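Local coordinates for RxLR effector protein 54 (Phytophthora infestans, PDB 5L7S) that binds the host autophagy protein ATG8CL through a C-terminal ATG8-interacting motif and stimulates autophagosome formation in plant cells, at residues Glu10-Leu14 / Gln48-Leu52; Asp67-Tyr71 / Ser102-Leu107; Leu75-Glu81 / Lys137-Pro142; Tyr126-Lys132 / Leu171-Thr175. All coordinates share one frame. Numbering follows the deposited sequence.

Starting from the N terminus, contact 1 joins helix 9-20 to helix 44-60 and closes within WY-domain 1 before any other contact opens. Helix 67-75 then begins contact 2, which closes at 102-107 inside WY-domain 2. Contact 3 opens between those two segments, at 75-81, and closes only at 137-142, so it crosses contact 2 and ties WY-domain 2 to WY-domain 3. Contact 4 opens at 126-132, before contact 3 has closed, crosses it in turn and carries the chain of contacts into WY-domain 4. Contacts 2 and 4 follow in series yet touch through the salt bridge Asp69-Arg130, while Tyr71 of contact 2 packs on Pro80 and Pro142 of contact 3.

Contact 1 (Glu10-Leu14 / Gln48-Leu52); sequences EEAQL and QWLRL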
loop_
_atom_site.group_PDB
_atom_site.type_symbol
_atom_site.label_atom_id
_atom_site.label_comp_id
_atom_site.label_asym_id
_atom_site.label_seq_id
_atom_site.Cartn_x
_atom_site.Cartn_y
_atom_site.Cartn_z
ATOM N N GLU A 10 8.324 -36.705 -7.603
ATOM C CA GLU A 10 7.460 -35.525 -7.559
ATOM C C GLU A 10 6.014 -35.867 -7.920
ATOM O O GLU A 10 5.084 -35.419 -7.242
ATOM C CB GLU A 10 7.980 -34.425 -8.492
ATOM C CG GLU A 10 9.312 -33.817 -8.071
ATOM C CD GLU A 10 9.620 -32.506 -8.780
ATOM O OE1 GLU A 10 9.136 -32.298 -9.914
ATOM O OE2 GLU A 10 10.351 -31.674 -8.203
ATOM N N GLU A 11 5.833 -36.661 -8.977
ATOM C CA GLU A 11 4.492 -37.070 -9.430
ATOM C C GLU A 11 3.686 -37.823 -8.368
ATOM O O GLU A 11 2.474 -37.633 -8.272
ATOM C CB GLU A 11 4.573 -37.917 -10.706
ATOM C CG GLU A 11 4.991 -37.140 -11.947
ATOM C CD GLU A 11 4.745 -37.905 -13.241
ATOM O OE1 GLU A 11 5.137 -39.090 -13.328
ATOM O OE2 GLU A 11 4.163 -37.314 -14.178
ATOM N N ALA A 12 4.359 -38.666 -7.582
ATOM C CA ALA A 12 3.714 -39.436 -6.505
ATOM C C ALA A 12 3.366 -38.585 -5.280
ATOM O O ALA A 12 2.302 -38.773 -4.679
ATOM C CB ALA A 12 4.597 -40.607 -6.091
ATOM N N GLN A 13 4.272 -37.674 -4.904
ATOM C CA GLN A 13 4.044 -36.734 -3.791
ATOM C C GLN A 13 2.794 -35.886 -4.023
ATOM O O GLN A 13 1.968 -35.722 -3.123
ATOM C CB GLN A 13 5.253 -35.812 -3.587
ATOM C CG GLN A 13 5.153 -34.954 -2.329
ATOM C CD GLN A 13 6.356 -34.055 -2.097
ATOM O OE1 GLN A 13 6.868 -33.966 -0.979
ATOM N NE2 GLN A 13 6.802 -33.366 -3.145
ATOM N N LEU A 14 2.678 -35.351 -5.233
ATOM C CA LEU A 14 1.498 -34.602 -5.659
ATOM C C LEU A 14 0.195 -35.391 -5.437
ATOM O O LEU A 14 -0.774 -34.851 -4.896
ATOM C CB LEU A 14 1.653 -34.198 -7.131
ATOM C CG LEU A 14 0.549 -33.387 -7.813
ATOM C CD1 LEU A 14 0.146 -32.165 -6.998
ATOM C CD2 LEU A 14 1.013 -32.982 -9.205
ATOM N N GLN A 48 5.902 -27.532 -7.163
ATOM C CA GLN A 48 4.959 -28.561 -6.706
ATOM C C GLN A 48 3.738 -27.955 -6.005
ATOM O O GLN A 48 2.608 -28.385 -6.241
ATOM C CB GLN A 48 5.654 -29.576 -5.781
ATOM C CG GLN A 48 6.465 -30.647 -6.504
ATOM C CD GLN A 48 5.598 -31.763 -7.075
ATOM O OE1 GLN A 48 5.000 -31.617 -8.143
ATOM N NE2 GLN A 48 5.530 -32.885 -6.368
ATOM N N TRP A 49 3.969 -26.961 -5.150
ATOM C CA TRP A 49 2.870 -26.254 -4.484
ATOM C C TRP A 49 1.899 -25.627 -5.489
ATOM O O TRP A 49 0.688 -25.685 -5.287
ATOM C CB TRP A 49 3.388 -25.189 -3.504
ATOM C CG TRP A 49 2.286 -24.501 -2.779
ATOM C CD1 TRP A 49 1.562 -24.995 -1.742
ATOM C CD2 TRP A 49 1.757 -23.202 -3.059
ATOM N NE1 TRP A 49 0.615 -24.085 -1.347
ATOM C CE2 TRP A 49 0.713 -22.973 -2.139
ATOM C CE3 TRP A 49 2.065 -22.207 -3.996
ATOM C CZ2 TRP A 49 -0.030 -21.788 -2.124
ATOM C CZ3 TRP A 49 1.328 -21.025 -3.982
ATOM C CH2 TRP A 49 0.290 -20.829 -3.050
ATOM N N LEU A 50 2.427 -25.048 -6.569
ATOM C CA LEU A 50 1.586 -24.491 -7.636
ATOM C C LEU A 50 0.779 -25.585 -8.331
ATOM O O LEU A 50 -0.414 -25.404 -8.598
ATOM C CB LEU A 50 2.420 -23.718 -8.665
ATOM C CG LEU A 50 3.134 -22.457 -8.166
ATOM C CD1 LEU A 50 4.053 -21.916 -9.248
ATOM C CD2 LEU A 50 2.146 -21.389 -7.715
ATOM N N ARG A 51 1.425 -26.722 -8.599
ATOM C CA ARG A 51 0.738 -27.880 -9.179
ATOM C C ARG A 51 -0.447 -28.328 -8.310
ATOM O O ARG A 51 -1.519 -28.626 -8.842
ATOM C CB ARG A 51 1.708 -29.044 -9.429
ATOM C CG ARG A 51 2.762 -28.758 -10.491
ATOM C CD ARG A 51 3.468 -30.022 -10.954
ATOM N NE ARG A 51 4.686 -29.721 -11.721
ATOM C CZ ARG A 51 5.949 -29.846 -11.293
ATOM N NH1 ARG A 51 6.243 -30.281 -10.068
ATOM N NH2 ARG A 51 6.947 -29.526 -12.113
ATOM N N LEU A 52 -0.265 -28.347 -6.987
ATOM C CA LEU A 52 -1.376 -28.626 -6.066
ATOM C C LEU A 52 -2.454 -27.551 -6.130
ATOM O O LEU A 52 -3.642 -27.869 -6.120
ATOM C CB LEU A 52 -0.904 -28.749 -4.615
ATOM C CG LEU A 52 -2.038 -29.058 -3.614
ATOM C CD1 LEU A 52 -2.515 -30.497 -3.762
ATOM C CD2 LEU A 52 -1.628 -28.783 -2.181
#
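Two helical segments run at 43° to each other (signed crossing angle -43°), their axes 10.6 Å apart at closest; Leu14 and Leu52 have the nearest CA atoms, 6.6 Å from each other. Gln48, the residue most covered by the contact, reaches across to the backbone of segment 10-14. Gln48 NE2 donates to the backbone oxygen Glu10 O over 2.7 Å, although that same oxygen already accepts the helical bond from Leu14 N at 3.1 Å, so one carbonyl serves both its own helix and the neighbour. The other end of the amide, Gln48 OE1, receives Arg51 NH1 at 2.7 Å. Arg51 also pairs with Glu10, in a long salt bridge of 3.5 Å between Glu10 OE1 and Arg51 NH1. Beside this polar network Leu14 CD2 rests 4.0 Å from Arg51 CB and Leu14 CD1 4.3 Å from Leu52 CB. Gln48 and Leu52 also touch Trp17. The contact thus packs the N-terminal helix 9-20 on helix 44-60 in the helical bundle of WY-domain 1.

Contact 2 (Asp67-Tyr71 / Ser102-Leu107); sequences DLDIY and SMEKSL
Two nearly perpendicular helices meet, crossing at -91° with their axes 10.2 Å apart at closest approach. Helix 67-75 contributes its first turn; helix 97-106 contributes its last, after which Leu107 leaves helical geometry (phi -113°, psi 12°). The nearest CA pair is Asp67 and Met103, at 5.8 Å.

Asp67 is the most covered residue. With chi1 m, Asp67 OD2 accepts two hydrogen bonds: from Ser102 OG (chi1 t) at 2.8 Å and from Ser106 OG (chi1 m) at 2.6 Å, two serines one helical turn apart. Asp67 OD2 also lies 2.8 Å from the backbone oxygen Ser102 O without bonding to it. Asp67 OD1 forms a salt bridge with Arg57 of helix 44-60.

Met103, in the all-m rotamer, curls over the start of helix 67-75. Met103 CE lies 3.4 Å from Asp67 O and 4.1 Å from Tyr71 CB, and Met103 SD is 4.2 Å from Ile70 CG2.

Leu107 (m, t) puts CD2 over the face of Tyr71 (chi1 t), a CH-pi contact 4.2 Å from the ring centroid and 8° off its normal; Leu107 CD1 comes within 3.5 Å of Tyr71 CE1. Phe87 joins them where helices 67-75, 80-91 and 97-106 of WY-domain 2 meet. The chemistry is thus divided: a buried carboxylate, paired with two hydroxyls and an arginine, sits beside an apolar patch of methionine, isoleucine, leucine and tyrosine.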
loop_
_atom_site.group_PDB
_atom_site.type_symbol
_atom_site.label_atom_id
_atom_site.label_comp_id
_atom_site.label_asym_id
_atom_site.label_seq_id
_atom_site.Cartn_x
_atom_site.Cartn_y
_atom_site.Cartn_z
ATOM N N ASP A 67 -7.246 -15.948 -6.504
ATOM C CA ASP A 67 -6.094 -15.160 -6.942
ATOM C C ASP A 67 -5.586 -14.279 -5.807
ATOM O O ASP A 67 -4.380 -14.218 -5.560
ATOM C CB ASP A 67 -6.453 -14.276 -8.150
ATOM C CG ASP A 67 -6.574 -15.062 -9.448
ATOM O OD1 ASP A 67 -6.500 -16.305 -9.425
ATOM O OD2 ASP A 67 -6.744 -14.433 -10.510
ATOM N N LEU A 68 -6.509 -13.614 -5.114
ATOM C CA LEU A 68 -6.148 -12.729 -4.008
ATOM C C LEU A 68 -5.590 -13.492 -2.803
ATOM O O LEU A 68 -4.598 -13.048 -2.208
ATOM C CB LEU A 68 -7.334 -11.850 -3.599
ATOM C CG LEU A 68 -7.864 -10.882 -4.667
ATOM C CD1 LEU A 68 -8.922 -9.978 -4.052
ATOM C CD2 LEU A 68 -6.755 -10.050 -5.304
ATOM N N ASP A 69 -6.204 -14.630 -2.461
ATOM C CA ASP A 69 -5.641 -15.555 -1.459
ATOM C C ASP A 69 -4.177 -15.843 -1.786
ATOM O O ASP A 69 -3.306 -15.734 -0.914
ATOM C CB ASP A 69 -6.400 -16.897 -1.417
ATOM C CG ASP A 69 -7.792 -16.793 -0.799
ATOM O OD1 ASP A 69 -8.067 -15.848 -0.028
ATOM O OD2 ASP A 69 -8.619 -17.686 -1.091
ATOM N N ILE A 70 -3.918 -16.191 -3.047
ATOM C CA ILE A 70 -2.560 -16.451 -3.518
ATOM C C ILE A 70 -1.699 -15.194 -3.426
ATOM O O ILE A 70 -0.581 -15.257 -2.929
ATOM C CB ILE A 70 -2.537 -17.004 -4.963
ATOM C CG1 ILE A 70 -3.172 -18.402 -5.015
ATOM C CG2 ILE A 70 -1.108 -17.079 -5.503
ATOM C CD1 ILE A 70 -3.637 -18.818 -6.398
ATOM N N TYR A 71 -2.213 -14.063 -3.904
ATOM C CA TYR A 71 -1.430 -12.822 -3.939
ATOM C C TYR A 71 -1.024 -12.361 -2.543
ATOM O O TYR A 71 0.146 -12.063 -2.298
ATOM C CB TYR A 71 -2.190 -11.698 -4.653
ATOM C CG TYR A 71 -1.352 -10.458 -4.923
ATOM C CD1 TYR A 71 -0.302 -10.491 -5.838
ATOM C CD2 TYR A 71 -1.612 -9.251 -4.268
ATOM C CE1 TYR A 71 0.470 -9.361 -6.092
ATOM C CE2 TYR A 71 -0.846 -8.114 -4.515
ATOM C CZ TYR A 71 0.194 -8.172 -5.427
ATOM O OH TYR A 71 0.957 -7.049 -5.681
ATOM N N SER A 102 -4.510 -15.835 -15.180
ATOM C CA SER A 102 -5.563 -15.518 -14.207
ATOM C C SER A 102 -5.108 -14.452 -13.213
ATOM O O SER A 102 -5.840 -13.498 -12.944
ATOM C CB SER A 102 -6.011 -16.772 -13.449
ATOM O OG SER A 102 -7.011 -16.460 -12.494
ATOM N N MET A 103 -3.900 -14.628 -12.679
ATOM C CA MET A 103 -3.297 -13.671 -11.751
ATOM C C MET A 103 -3.138 -12.305 -12.408
ATOM O O MET A 103 -3.638 -11.305 -11.892
ATOM C CB MET A 103 -1.924 -14.162 -11.275
ATOM C CG MET A 103 -1.932 -15.391 -10.370
ATOM S SD MET A 103 -2.884 -15.262 -8.841
ATOM C CE MET A 103 -2.385 -13.660 -8.204
ATOM N N GLU A 104 -2.464 -12.277 -13.557
ATOM C CA GLU A 104 -2.231 -11.029 -14.291
ATOM C C GLU A 104 -3.521 -10.277 -14.599
ATOM O O GLU A 104 -3.558 -9.051 -14.495
ATOM C CB GLU A 104 -1.446 -11.282 -15.579
ATOM C CG GLU A 104 -0.027 -11.771 -15.326
ATOM C CD GLU A 104 0.976 -11.327 -16.371
ATOM O OE1 GLU A 104 0.617 -11.250 -17.565
ATOM O OE2 GLU A 104 2.137 -11.067 -15.989
ATOM N N LYS A 105 -4.574 -11.015 -14.954
ATOM C CA LYS A 105 -5.902 -10.429 -15.158
ATOM C C LYS A 105 -6.454 -9.844 -13.858
ATOM O O LYS A 105 -6.948 -8.719 -13.845
ATOM C CB LYS A 105 -6.885 -11.464 -15.715
ATOM C CG LYS A 105 -8.211 -10.867 -16.165
ATOM C CD LYS A 105 -9.186 -11.939 -16.620
ATOM C CE LYS A 105 -10.589 -11.376 -16.791
ATOM N NZ LYS A 105 -11.587 -12.455 -17.030
ATOM N N SER A 106 -6.358 -10.608 -12.772
ATOM C CA SER A 106 -6.794 -10.132 -11.451
ATOM C C SER A 106 -6.045 -8.901 -10.921
ATOM O O SER A 106 -6.575 -8.214 -10.057
ATOM C CB SER A 106 -6.731 -11.257 -10.410
ATOM O OG SER A 106 -7.884 -12.074 -10.488
ATOM N N LEU A 107 -4.837 -8.630 -11.428
ATOM C CA LEU A 107 -4.029 -7.472 -11.005
ATOM C C LEU A 107 -3.828 -6.388 -12.075
ATOM O O LEU A 107 -3.002 -5.491 -11.887
ATOM C CB LEU A 107 -2.649 -7.958 -10.539
ATOM C CG LEU A 107 -2.597 -9.105 -9.529
ATOM C CD1 LEU A 107 -1.154 -9.393 -9.166
ATOM C CD2 LEU A 107 -3.407 -8.790 -8.284
#

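Contact 3 (Leu75-Glu81 / Lys137-Pro142); sequences LKTNSPE and KLDDTP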
loop_
_atom_site.group_PDB
_atom_site.type_symbol
_atom_site.label_atom_id
_atom_site.label_comp_id
_atom_site.label_asym_id
_atom_site.label_seq_id
_atom_site.Cartn_x
_atom_site.Cartn_y
_atom_site.Cartn_z
ATOM N N LEU A 75 2.604 -12.056 -0.825
ATOM C CA LEU A 75 2.991 -10.668 -0.553
ATOM C C LEU A 75 3.613 -10.504 0.833
ATOM O O LEU A 75 4.464 -9.631 1.020
ATOM C CB LEU A 75 1.792 -9.720 -0.704
ATOM C CG LEU A 75 2.068 -8.212 -0.598
ATOM C CD1 LEU A 75 2.972 -7.736 -1.726
ATOM C CD2 LEU A 75 0.765 -7.428 -0.593
ATOM N N LYS A 76 3.198 -11.333 1.795
ATOM C CA LYS A 76 3.776 -11.296 3.143
ATOM C C LYS A 76 5.302 -11.394 3.127
ATOM O O LYS A 76 5.961 -10.718 3.915
ATOM C CB LYS A 76 3.184 -12.388 4.039
ATOM C CG LYS A 76 1.742 -12.126 4.462
ATOM C CD LYS A 76 1.321 -12.972 5.659
ATOM C CE LYS A 76 1.354 -14.466 5.343
ATOM N NZ LYS A 76 0.773 -15.312 6.425
ATOM N N THR A 77 5.851 -12.206 2.219
ATOM C CA THR A 77 7.302 -12.424 2.129
ATOM C C THR A 77 7.933 -12.217 0.732
ATOM O O THR A 77 9.082 -12.614 0.512
ATOM C CB THR A 77 7.654 -13.831 2.666
ATOM O OG1 THR A 77 7.001 -14.830 1.875
ATOM C CG2 THR A 77 7.216 -13.971 4.128
ATOM N N ASN A 78 7.200 -11.598 -0.194
ATOM C CA ASN A 78 7.760 -11.137 -1.479
ATOM C C ASN A 78 7.258 -9.741 -1.796
ATOM O O ASN A 78 6.178 -9.359 -1.347
ATOM C CB ASN A 78 7.370 -12.064 -2.635
ATOM C CG ASN A 78 7.917 -13.469 -2.478
ATOM O OD1 ASN A 78 8.999 -13.790 -2.981
ATOM N ND2 ASN A 78 7.168 -14.318 -1.784
ATOM N N SER A 79 8.033 -8.989 -2.576
ATOM C CA SER A 79 7.642 -7.636 -2.988
ATOM C C SER A 79 6.700 -7.688 -4.201
ATOM O O SER A 79 6.779 -8.631 -4.993
ATOM C CB SER A 79 8.874 -6.782 -3.321
ATOM O OG SER A 79 9.488 -7.171 -4.537
ATOM N N PRO A 80 5.825 -6.667 -4.364
ATOM C CA PRO A 80 4.971 -6.545 -5.557
ATOM C C PRO A 80 5.715 -6.697 -6.889
ATOM O O PRO A 80 5.168 -7.262 -7.832
ATOM C CB PRO A 80 4.412 -5.125 -5.437
ATOM C CG PRO A 80 4.374 -4.867 -3.978
ATOM C CD PRO A 80 5.573 -5.567 -3.413
ATOM N N GLU A 81 6.955 -6.216 -6.933
ATOM C CA GLU A 81 7.776 -6.222 -8.143
ATOM C C GLU A 81 8.220 -7.648 -8.474
ATOM O O GLU A 81 8.157 -8.064 -9.632
ATOM C CB GLU A 81 8.994 -5.299 -7.981
ATOM C CG GLU A 81 8.668 -3.805 -7.830
ATOM C CD GLU A 81 8.069 -3.395 -6.473
ATOM O OE1 GLU A 81 8.037 -4.210 -5.516
ATOM O OE2 GLU A 81 7.615 -2.237 -6.357
ATOM N N LYS A 137 2.961 -3.023 3.224
ATOM C CA LYS A 137 3.303 -3.011 1.799
ATOM C C LYS A 137 2.284 -2.287 0.902
ATOM O O LYS A 137 2.562 -2.094 -0.282
ATOM C CB LYS A 137 3.557 -4.446 1.301
ATOM C CG LYS A 137 4.837 -5.032 1.882
ATOM C CD LYS A 137 5.098 -6.470 1.478
ATOM C CE LYS A 137 6.522 -6.871 1.828
ATOM N NZ LYS A 137 6.808 -8.298 1.529
ATOM N N LEU A 138 1.140 -1.867 1.461
ATOM C CA LEU A 138 0.056 -1.203 0.703
ATOM C C LEU A 138 0.511 -0.241 -0.405
ATOM O O LEU A 138 0.187 -0.460 -1.568
ATOM C CB LEU A 138 -0.899 -0.460 1.649
ATOM C CG LEU A 138 -2.139 0.202 1.025
ATOM C CD1 LEU A 138 -3.035 -0.837 0.370
ATOM C CD2 LEU A 138 -2.922 0.992 2.065
ATOM N N ASP A 139 1.270 0.795 -0.056
ATOM C CA ASP A 139 1.672 1.816 -1.049
ATOM C C ASP A 139 2.612 1.354 -2.181
ATOM O O ASP A 139 2.893 2.140 -3.087
ATOM C CB ASP A 139 2.230 3.093 -0.380
ATOM C CG ASP A 139 3.438 2.839 0.523
ATOM O OD1 ASP A 139 3.745 1.663 0.825
ATOM O OD2 ASP A 139 4.076 3.834 0.936
ATOM N N ASP A 140 3.088 0.108 -2.142
ATOM C CA ASP A 140 3.831 -0.477 -3.263
ATOM C C ASP A 140 2.996 -1.414 -4.144
ATOM O O ASP A 140 3.468 -1.814 -5.211
ATOM C CB ASP A 140 5.072 -1.219 -2.749
ATOM C CG ASP A 140 6.090 -0.285 -2.099
ATOM O OD1 ASP A 140 6.262 0.864 -2.571
ATOM O OD2 ASP A 140 6.731 -0.708 -1.113
ATOM N N THR A 141 1.775 -1.760 -3.728
ATOM C CA THR A 141 0.958 -2.704 -4.495
ATOM C C THR A 141 0.283 -1.993 -5.672
ATOM O O THR A 141 -0.242 -0.890 -5.500
ATOM C CB THR A 141 -0.121 -3.418 -3.645
ATOM O OG1 THR A 141 -1.133 -2.492 -3.238
ATOM C CG2 THR A 141 0.498 -4.069 -2.422
ATOM N N PRO A 142 0.296 -2.616 -6.871
ATOM C CA PRO A 142 -0.414 -2.025 -8.008
ATOM C C PRO A 142 -1.913 -1.825 -7.771
ATOM O O PRO A 142 -2.457 -0.814 -8.204
ATOM C CB PRO A 142 -0.169 -3.030 -9.146
ATOM C CG PRO A 142 0.241 -4.293 -8.481
ATOM C CD PRO A 142 0.979 -3.866 -7.256
#
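Lys137 lays its extended side chain (trans from chi2 to chi4) alongside Leu75, with Lys137 CD 4.0 Å from Leu75 CD1, and ends among the carbonyls of the turn that joins helix 67-75 to helix 80-91. Lys137 NZ donates to Leu75 O at 2.7 Å and to Asn78 O at 3.1 Å, bridging two carbonyls of that turn. Leu75 also reaches Thr141, Leu75 CD2 to Thr141 CG2 at 3.8 Å.

The second half of the contact turns on Pro80. Pro80 CG sits 3.4 Å from Asp140 O and 3.9 Å from Asp140 CB, while Pro80 CB meets Pro142 CD at 4.1 Å. The two prolines occupy matching places: each is the first residue of a helix, preceded by an N-cap, Ser79 for helix 80-91 and Thr141 for helix 142-155. Thr141 OG1 caps Phe144 N and also donates to Leu138 O at 2.9 Å, which ties the 3-10 turn to the start of the helix. Tyr71 of helix 67-75 packs on both prolines.

Across this joint between WY-domains 2 and 3 the lysine charge is therefore met by neutral backbone oxygens; the remainder is van der Waals packing of Leu75, Thr141 and the two prolines, with Pro80 also set against the carbonyl of Asp140.

Contact 4 (Tyr126-Lys132 / Leu171-Thr175); sequences YNTLRLK and LFQKT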
loop_
_atom_site.group_PDB
_atom_site.type_symbol
_atom_site.label_atom_id
_atom_site.label_comp_id
_atom_site.label_asym_id
_atom_site.label_seq_id
_atom_site.Cartn_x
_atom_site.Cartn_y
_atom_site.Cartn_z
ATOM N N TYR A 126 -12.261 -1.038 -2.040
ATOM C CA TYR A 126 -11.118 -1.254 -1.147
ATOM C C TYR A 126 -11.100 -2.661 -0.537
ATOM O O TYR A 126 -10.025 -3.217 -0.315
ATOM C CB TYR A 126 -11.093 -0.205 -0.023
ATOM C CG TYR A 126 -9.755 -0.077 0.672
ATOM C CD1 TYR A 126 -8.788 0.808 0.199
ATOM C CD2 TYR A 126 -9.453 -0.831 1.804
ATOM C CE1 TYR A 126 -7.556 0.936 0.823
ATOM C CE2 TYR A 126 -8.220 -0.709 2.436
ATOM C CZ TYR A 126 -7.279 0.178 1.939
ATOM O OH TYR A 126 -6.056 0.312 2.546
ATOM N N ASN A 127 -12.280 -3.224 -0.274
ATOM C CA ASN A 127 -12.408 -4.566 0.305
ATOM C C ASN A 127 -12.755 -5.677 -0.685
ATOM O O ASN A 127 -12.553 -6.852 -0.380
ATOM C CB ASN A 127 -13.409 -4.526 1.449
ATOM C CG ASN A 127 -12.988 -3.555 2.533
ATOM O OD1 ASN A 127 -11.977 -3.755 3.200
ATOM N ND2 ASN A 127 -13.745 -2.481 2.691
ATOM N N THR A 128 -13.265 -5.315 -1.861
ATOM C CA THR A 128 -13.252 -6.223 -3.008
ATOM C C THR A 128 -11.798 -6.575 -3.334
ATOM O O THR A 128 -11.469 -7.743 -3.521
ATOM C CB THR A 128 -13.913 -5.588 -4.251
ATOM O OG1 THR A 128 -15.264 -5.223 -3.945
ATOM C CG2 THR A 128 -13.904 -6.554 -5.440
ATOM N N LEU A 129 -10.941 -5.553 -3.371
ATOM C CA LEU A 129 -9.505 -5.719 -3.636
ATOM C C LEU A 129 -8.694 -6.263 -2.452
ATOM O O LEU A 129 -7.519 -6.600 -2.616
ATOM C CB LEU A 129 -8.899 -4.384 -4.071
ATOM C CG LEU A 129 -9.461 -3.760 -5.347
ATOM C CD1 LEU A 129 -8.896 -2.360 -5.523
ATOM C CD2 LEU A 129 -9.152 -4.626 -6.558
ATOM N N ARG A 130 -9.312 -6.319 -1.269
ATOM C CA ARG A 130 -8.706 -6.869 -0.054
ATOM C C ARG A 130 -7.416 -6.143 0.332
ATOM O O ARG A 130 -6.436 -6.760 0.747
ATOM C CB ARG A 130 -8.494 -8.382 -0.182
ATOM C CG ARG A 130 -9.758 -9.191 0.037
ATOM C CD ARG A 130 -9.514 -10.663 -0.229
ATOM N NE ARG A 130 -8.410 -11.189 0.573
ATOM C CZ ARG A 130 -7.876 -12.400 0.426
ATOM N NH1 ARG A 130 -8.340 -13.250 -0.487
ATOM N NH2 ARG A 130 -6.866 -12.769 1.212
ATOM N N LEU A 131 -7.440 -4.818 0.215
ATOM C CA LEU A 131 -6.252 -4.004 0.468
ATOM C C LEU A 131 -5.863 -3.929 1.943
ATOM O O LEU A 131 -4.710 -3.622 2.243
ATOM C CB LEU A 131 -6.415 -2.601 -0.122
ATOM C CG LEU A 131 -6.339 -2.559 -1.651
ATOM C CD1 LEU A 131 -6.807 -1.213 -2.178
ATOM C CD2 LEU A 131 -4.930 -2.867 -2.148
ATOM N N LYS A 132 -6.795 -4.222 2.852
ATOM C CA LYS A 132 -6.461 -4.389 4.279
ATOM C C LYS A 132 -5.397 -5.467 4.520
ATOM O O LYS A 132 -4.541 -5.312 5.392
ATOM C CB LYS A 132 -7.712 -4.697 5.105
ATOM C CG LYS A 132 -8.610 -3.491 5.303
ATOM C CD LYS A 132 -9.935 -3.874 5.942
ATOM C CE LYS A 132 -10.812 -2.648 6.156
ATOM N NZ LYS A 132 -12.252 -3.001 6.274
ATOM N N LEU A 171 -9.676 3.516 6.521
ATOM C CA LEU A 171 -9.274 2.305 5.801
ATOM C C LEU A 171 -7.785 2.026 5.994
ATOM O O LEU A 171 -7.399 0.897 6.301
ATOM C CB LEU A 171 -9.604 2.405 4.306
ATOM C CG LEU A 171 -11.085 2.519 3.923
ATOM C CD1 LEU A 171 -11.232 2.908 2.456
ATOM C CD2 LEU A 171 -11.846 1.232 4.224
ATOM N N PHE A 172 -6.963 3.064 5.851
ATOM C CA PHE A 172 -5.513 2.944 6.050
ATOM C C PHE A 172 -5.180 2.416 7.446
ATOM O O PHE A 172 -4.317 1.548 7.595
ATOM C CB PHE A 172 -4.799 4.294 5.849
ATOM C CG PHE A 172 -4.944 4.899 4.464
ATOM C CD1 PHE A 172 -5.357 4.152 3.353
ATOM C CD2 PHE A 172 -4.618 6.242 4.268
ATOM C CE1 PHE A 172 -5.466 4.741 2.103
ATOM C CE2 PHE A 172 -4.724 6.831 3.014
ATOM C CZ PHE A 172 -5.148 6.079 1.931
ATOM N N GLN A 173 -5.879 2.930 8.456
ATOM C CA GLN A 173 -5.674 2.521 9.849
ATOM C C GLN A 173 -6.157 1.094 10.151
ATOM O O GLN A 173 -5.615 0.443 11.045
ATOM C CB GLN A 173 -6.341 3.520 10.795
ATOM C CG GLN A 173 -5.661 4.883 10.798
ATOM C CD GLN A 173 -6.515 5.990 11.397
ATOM O OE1 GLN A 173 -7.747 5.946 11.356
ATOM N NE2 GLN A 173 -5.857 7.001 11.946
ATOM N N LYS A 174 -7.166 0.620 9.416
ATOM C CA LYS A 174 -7.589 -0.795 9.466
ATOM C C LYS A 174 -6.770 -1.719 8.542
ATOM O O LYS A 174 -7.052 -2.912 8.460
ATOM C CB LYS A 174 -9.092 -0.924 9.174
ATOM C CG LYS A 174 -9.966 -0.487 10.342
ATOM C CD LYS A 174 -11.454 -0.650 10.065
ATOM C CE LYS A 174 -11.924 0.254 8.935
ATOM N NZ LYS A 174 -13.370 0.592 9.042
ATOM N N THR A 175 -5.773 -1.167 7.854
ATOM C CA THR A 175 -4.825 -1.928 7.042
ATOM C C THR A 175 -3.483 -2.125 7.749
ATOM O O THR A 175 -2.882 -3.197 7.655
ATOM C CB THR A 175 -4.596 -1.207 5.704
ATOM O OG1 THR A 175 -5.855 -1.043 5.044
ATOM C CG2 THR A 175 -3.642 -1.982 4.805
#
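Tyr126 leads the segment, and its ring lies over Leu171: Leu171 CB makes a CH-pi contact 4.0 Å from the centroid of the Tyr126 ring, 14° off the normal, and Leu171 CD1 is 3.8 Å from Tyr126 CG. Beyond the ring edge Tyr126 OH donates to Thr175 OG1 at 2.8 Å; Thr175 OG1 in turn donates a hydrogen bond to Leu171 O, also at 2.8 Å. The same ring packs edge-to-face on Trp147 of helix 142-155. Asn127 follows, Asn127 OD1 accepting a weak hydrogen bond from Lys132 NZ (3.2 Å). Arg130 is the first residue to leave helical geometry, with positive phi (59°), and Leu131 N bonds back to Tyr126 O at 3.1 Å, the six-to-one bond of a Schellman motif. Leu131 O touches Thr175 CG2 at 3.2 Å. The backbones come nearest at Lys132, whose CA is 4.0 Å from Thr175 CA; Lys132 CG is 3.6 Å from Lys174 O. Helix 122-128 and its following turn thus pack on the end of helix 165-173, joining WY-domains 3 and 4, consecutive helical repeats of the tandem WY array.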